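Local coordinates for protein sialyltransferase 0160 (Photobacterium damselae, PDB 4R84) that transfers sialic acid from its CMP-activated donor to galactoside acceptors, probably forming alpha-2,6 linkages, as a GT-B fold glycosyltransferase, at residues N204-F209 with G279-W284. Sequence-based numbering, arbitrary orientation.
Sequences NTAHVF and GNRYNW
Val208 lies over one face of the Trp284 indole: its CG2 stands 3.8 Å from the centroid of the five-membered ring and 22° off the normal, which meets the criteria for a CH-pi contact. With chi1 at 56°, CG1 sits between the backbone N and the carbonyl carbon, and CG2 is anti to N; this puts CG2 over the indole and CG1 near both Trp284 NE1 and the Asn280 carbonyl. A bond from within residues 279-284 helps to set the indole's rotation: NE1 donates to Asn280 O (2.9 Å), from above the carbonyl plane. Phe209 and Asn280 cross at about a right angle, yet the phenyl ring and the side-chain amide lie nearly parallel, their planes 5° apart; Asn280 CB approaches Phe209 CG to 3.6 Å, while Trp284 CZ2 lies at the ring's edge. The guanidinium of Arg281, carried by a chain bent at chi3, lays one face over Ala206 CA, 3.6 Å from its plane. Two waters bridge polar groups of the two segments. One water donates to Ala206 O and Asn280 OD1 and accepts from Phe209 N (2.9 Å); a second, in the guanidinium plane, accepts from Arg281 NH2 (3.0 Å) and donates to the same Ala206 carbonyl. Leu232 and Ile230 of strand 225-233 touch Val208 and Trp284, respectively. Residues 204-209 turn from the end of strand 197-204 into helix 208-211, a strand-to-helix connection of a Rossmann-like domain of the GT-B fold, and the loop leading to strand 290-294 packs against it.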
ATOM      1  N   ASN A 204       4.654  -6.716   0.164  1.00 18.64           N
ATOM      2  CA  ASN A 204       5.517  -6.241   1.235  1.00 17.42           C
ATOM      3  C   ASN A 204       6.981  -6.316   0.810  1.00 20.14           C
ATOM      4  O   ASN A 204       7.432  -7.348   0.329  1.00 18.56           O
ATOM      5  CB  ASN A 204       5.210  -7.119   2.465  1.00 20.14           C
ATOM      6  CG  ASN A 204       5.963  -6.732   3.701  1.00 31.41           C
ATOM      7  OD1 ASN A 204       7.175  -6.586   3.687  1.00 30.41           O
ATOM      8  ND2 ASN A 204       5.240  -6.626   4.813  1.00 29.09           N
ATOM      9  N   THR A 205       7.717  -5.211   0.938  1.00 18.86           N
ATOM     10  CA  THR A 205       9.093  -5.187   0.434  1.00 17.40           C
ATOM     11  C   THR A 205       9.979  -6.251   1.101  1.00 18.29           C
ATOM     12  O   THR A 205      10.711  -6.964   0.418  1.00 22.59           O
ATOM     13  CB  THR A 205       9.739  -3.810   0.638  1.00 23.09           C
ATOM     14  OG1 THR A 205       8.959  -2.826  -0.040  1.00 21.02           O
ATOM     15  CG2 THR A 205      11.157  -3.799   0.085  1.00 23.03           C
ATOM     16  N   ALA A 206       9.919  -6.337   2.426  1.00 18.86           N
ATOM     17  CA  ALA A 206      10.801  -7.262   3.147  1.00 21.91           C
ATOM     18  C   ALA A 206      10.547  -8.709   2.721  1.00 27.31           C
ATOM     19  O   ALA A 206      11.458  -9.539   2.724  1.00 27.65           O
ATOM     20  CB  ALA A 206      10.635  -7.097   4.677  1.00 23.71           C
ATOM     21  N   HIS A 207       9.322  -9.007   2.301  1.00 21.52           N
ATOM     22  CA  HIS A 207       8.986 -10.397   2.027  1.00 21.96           C
ATOM     23  C   HIS A 207       8.631 -10.662   0.584  1.00 24.14           C
ATOM     24  O   HIS A 207       7.997 -11.662   0.287  1.00 23.94           O
ATOM     25  CB  HIS A 207       7.849 -10.821   2.942  1.00 36.43           C
ATOM     26  CG  HIS A 207       8.220 -10.735   4.388  1.00 47.76           C
ATOM     27  ND1 HIS A 207       7.938  -9.631   5.161  1.00 51.55           N
ATOM     28  CD2 HIS A 207       8.915 -11.582   5.180  1.00 49.22           C
ATOM     29  CE1 HIS A 207       8.411  -9.819   6.380  1.00 57.09           C
ATOM     30  NE2 HIS A 207       9.009 -10.995   6.417  1.00 53.48           N
ATOM     31  N   VAL A 208       9.081  -9.788  -0.310  1.00 18.88           N
ATOM     32  CA  VAL A 208       8.786  -9.947  -1.726  1.00 16.83           C
ATOM     33  C   VAL A 208       9.267 -11.297  -2.272  1.00 21.57           C
ATOM     34  O   VAL A 208       8.569 -11.930  -3.076  1.00 21.33           O
ATOM     35  CB  VAL A 208       9.389  -8.785  -2.565  1.00 19.55           C
ATOM     36  CG1 VAL A 208      10.891  -8.672  -2.344  1.00 19.91           C
ATOM     37  CG2 VAL A 208       9.078  -8.974  -4.048  1.00 16.76           C
ATOM     38  N   PHE A 209      10.430 -11.767  -1.816  1.00 22.72           N
ATOM     39  CA  PHE A 209      10.966 -13.011  -2.357  1.00 15.78           C
ATOM     40  C   PHE A 209      10.205 -14.239  -1.862  1.00 18.42           C
ATOM     41  O   PHE A 209      10.234 -15.296  -2.495  1.00 24.71           O
ATOM     42  CB  PHE A 209      12.455 -13.170  -2.020  1.00 24.61           C
ATOM     43  CG  PHE A 209      13.095 -14.306  -2.753  1.00 23.48           C
ATOM     44  CD1 PHE A 209      13.351 -14.204  -4.109  1.00 27.67           C
ATOM     45  CD2 PHE A 209      13.416 -15.485  -2.098  1.00 33.55           C
ATOM     46  CE1 PHE A 209      13.917 -15.253  -4.802  1.00 33.73           C
ATOM     47  CE2 PHE A 209      13.988 -16.539  -2.786  1.00 37.15           C
ATOM     48  CZ  PHE A 209      14.234 -16.420  -4.144  1.00 37.36           C
ATOM     49  N   GLY A 279      19.873  -9.021  -2.122  1.00 26.82           N
ATOM     50  CA  GLY A 279      19.796  -9.401  -3.517  1.00 30.95           C
ATOM     51  C   GLY A 279      18.460  -9.969  -3.937  1.00 26.94           C
ATOM     52  O   GLY A 279      18.149  -9.998  -5.132  1.00 27.34           O
ATOM     53  N   ASN A 280      17.651 -10.425  -2.986  1.00 23.10           N
ATOM     54  CA  ASN A 280      16.332 -10.920  -3.386  1.00 22.49           C
ATOM     55  C   ASN A 280      15.263  -9.885  -3.111  1.00 21.19           C
ATOM     56  O   ASN A 280      14.078 -10.149  -3.294  1.00 22.50           O
ATOM     57  CB  ASN A 280      15.999 -12.258  -2.696  1.00 27.19           C
ATOM     58  CG  ASN A 280      15.786 -12.139  -1.192  1.00 29.83           C
ATOM     59  OD1 ASN A 280      15.286 -11.140  -0.680  1.00 23.32           O
ATOM     60  ND2 ASN A 280      16.127 -13.201  -0.479  1.00 37.56           N
ATOM     61  N   ARG A 281      15.697  -8.705  -2.671  1.00 23.78           N
ATOM     62  CA  ARG A 281      14.780  -7.658  -2.236  1.00 22.48           C
ATOM     63  C   ARG A 281      14.835  -6.433  -3.153  1.00 21.26           C
ATOM     64  O   ARG A 281      13.803  -5.908  -3.563  1.00 23.16           O
ATOM     65  CB  ARG A 281      15.116  -7.245  -0.786  1.00 22.67           C
ATOM     66  CG  ARG A 281      14.192  -6.186  -0.193  1.00 21.85           C
ATOM     67  CD  ARG A 281      14.520  -5.879   1.279  1.00 22.51           C
ATOM     68  NE  ARG A 281      14.424  -7.065   2.130  1.00 21.87           N
ATOM     69  CZ  ARG A 281      14.415  -7.039   3.464  1.00 30.95           C
ATOM     70  NH1 ARG A 281      14.498  -5.886   4.125  1.00 26.51           N
ATOM     71  NH2 ARG A 281      14.316  -8.171   4.146  1.00 29.18           N
ATOM     72  N   TYR A 282      16.045  -5.979  -3.462  1.00 20.13           N
ATOM     73  CA  TYR A 282      16.207  -4.709  -4.159  1.00 18.78           C
ATOM     74  C   TYR A 282      16.759  -4.866  -5.573  1.00 17.60           C
ATOM     75  O   TYR A 282      17.387  -3.953  -6.108  1.00 22.20           O
ATOM     76  CB  TYR A 282      17.103  -3.761  -3.349  1.00 20.61           C
ATOM     77  CG  TYR A 282      16.427  -3.239  -2.105  1.00 20.72           C
ATOM     78  CD1 TYR A 282      15.278  -2.460  -2.189  1.00 18.92           C
ATOM     79  CD2 TYR A 282      16.942  -3.518  -0.849  1.00 21.75           C
ATOM     80  CE1 TYR A 282      14.655  -1.983  -1.050  1.00 23.38           C
ATOM     81  CE2 TYR A 282      16.328  -3.046   0.300  1.00 21.79           C
ATOM     82  CZ  TYR A 282      15.197  -2.279   0.200  1.00 19.09           C
ATOM     83  OH  TYR A 282      14.592  -1.815   1.341  1.00 22.79           O
ATOM     84  N   ASN A 283      16.508  -6.019  -6.182  1.00 20.96           N
ATOM     85  CA  ASN A 283      16.859  -6.238  -7.589  1.00 17.07           C
ATOM     86  C   ASN A 283      15.655  -6.387  -8.515  1.00 19.44           C
ATOM     87  O   ASN A 283      15.818  -6.666  -9.704  1.00 23.55           O
ATOM     88  CB  ASN A 283      17.727  -7.481  -7.735  1.00 23.18           C
ATOM     89  CG  ASN A 283      19.194  -7.185  -7.589  1.00 29.81           C
ATOM     90  OD1 ASN A 283      19.649  -6.073  -7.877  1.00 29.12           O
ATOM     91  ND2 ASN A 283      19.950  -8.179  -7.139  1.00 24.33           N
ATOM     92  N   TRP A 284      14.449  -6.242  -7.981  1.00 20.98           N
ATOM     93  CA  TRP A 284      13.262  -6.490  -8.800  1.00 16.83           C
ATOM     94  C   TRP A 284      13.127  -5.470  -9.924  1.00 21.43           C
ATOM     95  O   TRP A 284      12.634  -5.807 -11.002  1.00 24.11           O
ATOM     96  CB  TRP A 284      12.012  -6.520  -7.932  1.00 19.12           C
ATOM     97  CG  TRP A 284      11.995  -7.783  -7.106  1.00 17.15           C
ATOM     98  CD1 TRP A 284      12.557  -7.968  -5.875  1.00 23.87           C
ATOM     99  CD2 TRP A 284      11.414  -9.034  -7.475  1.00 16.20           C
ATOM    100  NE1 TRP A 284      12.360  -9.264  -5.459  1.00 23.27           N
ATOM    101  CE2 TRP A 284      11.664  -9.941  -6.433  1.00 23.46           C
ATOM    102  CE3 TRP A 284      10.712  -9.486  -8.605  1.00 21.55           C
ATOM    103  CZ2 TRP A 284      11.222 -11.268  -6.466  1.00 23.20           C
ATOM    104  CZ3 TRP A 284      10.275 -10.801  -8.641  1.00 25.35           C
ATOM    105  CH2 TRP A 284      10.530 -11.677  -7.576  1.00 28.12           C
TER
HETATM  106  O   HOH W   1      12.321 -10.841   0.208  1.00 26.14           O
HETATM  107  O   HOH W   2      13.539 -11.036   3.919  1.00 45.96           O